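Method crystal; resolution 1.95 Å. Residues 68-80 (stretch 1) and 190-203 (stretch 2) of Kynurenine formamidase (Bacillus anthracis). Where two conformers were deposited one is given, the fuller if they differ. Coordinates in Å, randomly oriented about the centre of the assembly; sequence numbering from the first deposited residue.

Stretch 1, residues 68-80: KKVLDLDIQVYVG
Stretch 2 190-203: IALPLALSDADGSP

Two mostly irregular segments of one chain pack antiparallel through a buried apolar seam, pinned near its ends by three backbone hydrogen bonds and burying 790 Å² in all.

The register runs from Lys69 opposite Ala199 (CA to CA 5.4 Å) and Leu71 opposite Ser197 (CA to CA 4.9 Å) to Tyr78 opposite Ala191 and Val79 opposite Ile190. In stretch 1, 3-10 segments at 70-72 and 75-77 (phi/psi near -60/-30) are joined by extended Leu73 and Asp74. Stretch 2 starts with strand residue Ile190 (-127/127), runs as loop with breaks in the extended path at Ala195 (-79/58), Ser197 (-55/-41), Asp198 (-119/5) and Asp200 (-88/0), and becomes a strand at Gly201.

At the first end, Val70 N donates to Ala199 O at 3.0 Å, and Leu71 N makes a weak bond to Leu196 O, also 3.0 Å. These amides are free for outside acceptors because they lie in the first turn of the 3-10 segment, whose own bonds begin with Asp72 N to Lys69 O at 3.0 Å. Asp72 OD2 accepts from Lys69 N at 3.0 Å, while a water donates to both Asp72 OD1 (3.2 Å) and Ser197 O (2.6 Å), linking the stretches.

Val70, with 116 Å² covered, the most of any residue here, is the plug of this end. Its CB points toward stretch 2 and chi1 is t; CG1 lies 3.6 Å from Pro193 CB, and CG2 lies 4.1 Å from Ala199 CB. The short branches suit a pocket lined closely by backbone: CG1 is 3.1 Å from Leu194 O and CG2 3.2 Å from Gly201 O, which has no polar partner. Leu71 (t, p) reaches farther, setting CD1 3.9 Å from Ala195 CB. Lys69 (m, m, t, m) lays its aliphatic stem along the chain, CB 3.3 Å from Ser197 O, while its end leads away, keeping the charge out of the apolar seam.

At the other end, Ala191 N donates to Tyr78 O at 2.9 Å beside the antiparallel, non-hydrogen-bonded bridge of Val79 and Ile190 (CA to CA 4.6 Å). Their side chains share one face of the sheet, with Val79 CG1 4.2 Å from Ile190 CG1. Leu192 (m, t) starts sideways but brings its tip inward, placing CD2 3.8 Å from Val79 CG2 and 4.0 Å from Ile75 CB. Tyr78 (m, chi2 -84°) offers a ring face to Pro193, whose CD sits 4.0 Å from the ring centroid in a CH-pi contact. Proline's compact ring thus meets Tyr78 through CD and Val70 through CB, joining the two ends of the seam.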

# COMPACT_ATOMS: atom_id res chain seq x y z
N LYS C 68 1.74 16.53 -10.62
CA LYS C 68 1.69 15.09 -10.84
C LYS C 68 0.61 14.42 -10.01
O LYS C 68 0.37 14.79 -8.86
CB LYS C 68 3.02 14.42 -10.50
CG LYS C 68 4.14 14.59 -11.51
CD LYS C 68 5.31 13.68 -11.12
CE LYS C 68 6.44 13.69 -12.13
N LYS C 69 -0.01 13.41 -10.61
CA LYS C 69 -0.92 12.51 -9.90
C LYS C 69 -0.11 11.35 -9.34
O LYS C 69 1.05 11.16 -9.70
CB LYS C 69 -1.98 11.94 -10.84
CG LYS C 69 -2.69 12.96 -11.72
CD LYS C 69 -3.54 13.92 -10.92
CE LYS C 69 -4.70 14.48 -11.73
NZ LYS C 69 -4.24 15.34 -12.84
N VAL C 70 -0.74 10.55 -8.47
CA VAL C 70 -0.02 9.52 -7.73
C VAL C 70 0.77 8.57 -8.63
O VAL C 70 1.93 8.28 -8.34
CB VAL C 70 -0.97 8.71 -6.83
CG1 VAL C 70 -0.33 7.40 -6.39
CG2 VAL C 70 -1.35 9.54 -5.62
N LEU C 71 0.15 8.06 -9.68
CA LEU C 71 0.80 7.05 -10.50
C LEU C 71 2.02 7.61 -11.25
O LEU C 71 2.91 6.85 -11.64
CB LEU C 71 -0.18 6.41 -11.47
CG LEU C 71 0.29 5.20 -12.30
CD1 LEU C 71 0.85 4.10 -11.42
CD2 LEU C 71 -0.85 4.67 -13.15
N ASP C 72 2.07 8.93 -11.43
CA ASP C 72 3.23 9.60 -12.06
C ASP C 72 4.44 9.65 -11.12
O ASP C 72 5.54 9.97 -11.56
CB ASP C 72 2.89 11.04 -12.45
CG ASP C 72 1.68 11.17 -13.37
OD1 ASP C 72 1.50 10.30 -14.24
OD2 ASP C 72 0.90 12.16 -13.22
N LEU C 73 4.23 9.41 -9.83
CA LEU C 73 5.32 9.52 -8.88
C LEU C 73 6.30 8.34 -8.97
O LEU C 73 5.90 7.19 -9.18
CB LEU C 73 4.78 9.64 -7.45
CG LEU C 73 3.88 10.84 -7.17
CD1 LEU C 73 3.19 10.66 -5.82
CD2 LEU C 73 4.67 12.13 -7.19
N ASP C 74 7.57 8.65 -8.80
CA ASP C 74 8.65 7.68 -8.90
C ASP C 74 8.66 6.74 -7.69
O ASP C 74 8.92 7.16 -6.56
CB ASP C 74 9.96 8.45 -9.01
CG ASP C 74 11.17 7.57 -9.12
OD1 ASP C 74 11.03 6.34 -9.17
OD2 ASP C 74 12.28 8.14 -9.15
N ILE C 75 8.40 5.46 -7.91
CA ILE C 75 8.35 4.50 -6.78
C ILE C 75 9.68 4.34 -6.02
O ILE C 75 9.64 4.00 -4.84
CB ILE C 75 7.81 3.11 -7.20
CG1 ILE C 75 8.68 2.48 -8.29
CG2 ILE C 75 6.35 3.24 -7.62
CD1 ILE C 75 8.28 1.06 -8.62
N GLN C 76 10.82 4.63 -6.66
CA GLN C 76 12.13 4.50 -5.99
C GLN C 76 12.22 5.41 -4.78
O GLN C 76 12.95 5.11 -3.86
CB GLN C 76 13.27 4.77 -7.02
CG GLN C 76 13.17 4.14 -8.45
CD GLN C 76 12.92 2.65 -8.47
OE1 GLN C 76 13.47 1.89 -7.67
NE2 GLN C 76 12.06 2.22 -9.39
N VAL C 77 11.50 6.53 -4.82
CA VAL C 77 11.51 7.49 -3.74
C VAL C 77 10.99 6.89 -2.44
O VAL C 77 11.48 7.23 -1.34
CB VAL C 77 10.66 8.72 -4.11
CG1 VAL C 77 10.47 9.63 -2.91
CG2 VAL C 77 11.32 9.50 -5.24
N TYR C 78 10.04 5.98 -2.55
CA TYR C 78 9.30 5.49 -1.39
C TYR C 78 9.83 4.17 -0.80
O TYR C 78 9.20 3.62 0.09
CB TYR C 78 7.83 5.34 -1.77
CG TYR C 78 7.21 6.64 -2.19
CD1 TYR C 78 6.71 7.52 -1.24
CD2 TYR C 78 7.16 7.01 -3.52
CE1 TYR C 78 6.15 8.74 -1.61
CE2 TYR C 78 6.61 8.23 -3.91
CZ TYR C 78 6.10 9.09 -2.94
OH TYR C 78 5.54 10.30 -3.31
N VAL C 79 10.97 3.67 -1.31
CA VAL C 79 11.61 2.49 -0.75
C VAL C 79 13.11 2.75 -0.63
O VAL C 79 13.76 3.06 -1.63
CB VAL C 79 11.41 1.25 -1.65
CG1 VAL C 79 12.00 0.01 -0.97
CG2 VAL C 79 9.93 1.03 -1.94
N GLY C 80 13.66 2.55 0.56
CA GLY C 80 15.10 2.62 0.72
C GLY C 80 15.54 3.20 2.05
O GLY C 80 14.71 3.43 2.94
N ILE C 190 9.75 1.39 3.72
CA ILE C 190 8.83 1.13 2.62
C ILE C 190 7.56 1.93 2.91
O ILE C 190 6.97 1.81 3.99
CB ILE C 190 8.45 -0.35 2.52
CG1 ILE C 190 9.70 -1.22 2.32
CG2 ILE C 190 7.47 -0.56 1.37
CD1 ILE C 190 9.45 -2.70 2.51
N ALA C 191 7.13 2.73 1.94
CA ALA C 191 5.90 3.51 2.08
C ALA C 191 5.27 3.82 0.73
O ALA C 191 5.19 4.96 0.30
CB ALA C 191 6.18 4.79 2.85
N LEU C 192 4.83 2.76 0.04
CA LEU C 192 4.48 2.85 -1.37
C LEU C 192 3.04 3.31 -1.60
O LEU C 192 2.12 2.75 -1.00
CB LEU C 192 4.67 1.49 -2.05
CG LEU C 192 6.11 1.09 -2.37
CD1 LEU C 192 6.22 -0.42 -2.47
CD2 LEU C 192 6.58 1.76 -3.65
N PRO C 193 2.84 4.29 -2.49
CA PRO C 193 1.46 4.62 -2.86
C PRO C 193 0.82 3.53 -3.69
O PRO C 193 1.52 2.82 -4.43
CB PRO C 193 1.59 5.89 -3.70
CG PRO C 193 3.01 6.00 -4.10
CD PRO C 193 3.84 5.10 -3.22
N LEU C 194 -0.49 3.40 -3.58
CA LEU C 194 -1.25 2.59 -4.49
C LEU C 194 -1.13 3.17 -5.90
O LEU C 194 -0.82 4.35 -6.06
CB LEU C 194 -2.72 2.54 -4.05
CG LEU C 194 -2.99 1.92 -2.66
CD1 LEU C 194 -4.48 1.97 -2.38
CD2 LEU C 194 -2.49 0.49 -2.59
N ALA C 195 -1.36 2.34 -6.91
CA ALA C 195 -1.17 2.75 -8.29
C ALA C 195 -2.34 3.59 -8.82
O ALA C 195 -2.96 3.24 -9.81
CB ALA C 195 -0.96 1.52 -9.17
N LEU C 196 -2.62 4.71 -8.16
CA LEU C 196 -3.81 5.50 -8.46
C LEU C 196 -3.55 6.48 -9.58
O LEU C 196 -2.81 7.44 -9.40
CB LEU C 196 -4.26 6.25 -7.21
CG LEU C 196 -4.82 5.36 -6.11
CD1 LEU C 196 -4.74 6.03 -4.75
CD2 LEU C 196 -6.25 4.97 -6.44
N SER C 197 -4.14 6.22 -10.75
CA SER C 197 -3.88 7.02 -11.95
C SER C 197 -4.13 8.50 -11.75
O SER C 197 -3.38 9.33 -12.25
CB SER C 197 -4.75 6.53 -13.12
OG SER C 197 -4.50 5.16 -13.42
N ASP C 198 -5.21 8.84 -11.04
CA ASP C 198 -5.73 10.20 -11.07
C ASP C 198 -5.73 10.90 -9.73
O ASP C 198 -6.25 12.01 -9.62
CB ASP C 198 -7.15 10.18 -11.63
CG ASP C 198 -7.21 9.56 -13.01
OD1 ASP C 198 -6.41 9.93 -13.86
OD2 ASP C 198 -8.05 8.67 -13.24
N ALA C 199 -5.17 10.27 -8.70
CA ALA C 199 -5.35 10.75 -7.34
C ALA C 199 -4.35 11.81 -6.88
O ALA C 199 -3.24 11.92 -7.41
CB ALA C 199 -5.37 9.57 -6.36
N ASP C 200 -4.77 12.52 -5.83
CA ASP C 200 -4.05 13.57 -5.18
C ASP C 200 -3.14 13.05 -4.07
O ASP C 200 -2.46 13.84 -3.43
CB ASP C 200 -5.05 14.58 -4.59
CG ASP C 200 -6.09 13.92 -3.66
OD1 ASP C 200 -6.85 13.04 -4.11
OD2 ASP C 200 -6.16 14.33 -2.49
N GLY C 201 -3.14 11.74 -3.85
CA GLY C 201 -2.31 11.12 -2.81
C GLY C 201 -2.77 9.69 -2.63
O GLY C 201 -3.62 9.22 -3.38
N SER C 202 -2.20 8.99 -1.66
CA SER C 202 -2.58 7.60 -1.42
C SER C 202 -2.32 7.21 0.01
O SER C 202 -1.28 7.54 0.55
CB SER C 202 -1.78 6.66 -2.31
OG SER C 202 -2.14 5.31 -2.07
N PRO C 203 -3.27 6.47 0.62
CA PRO C 203 -2.85 5.78 1.84
C PRO C 203 -1.74 4.79 1.51
O PRO C 203 -1.66 4.29 0.37
CB PRO C 203 -4.12 5.04 2.30
CG PRO C 203 -5.02 5.03 1.15
CD PRO C 203 -4.65 6.18 0.24
O HOH W 1 -1.52 9.11 -14.11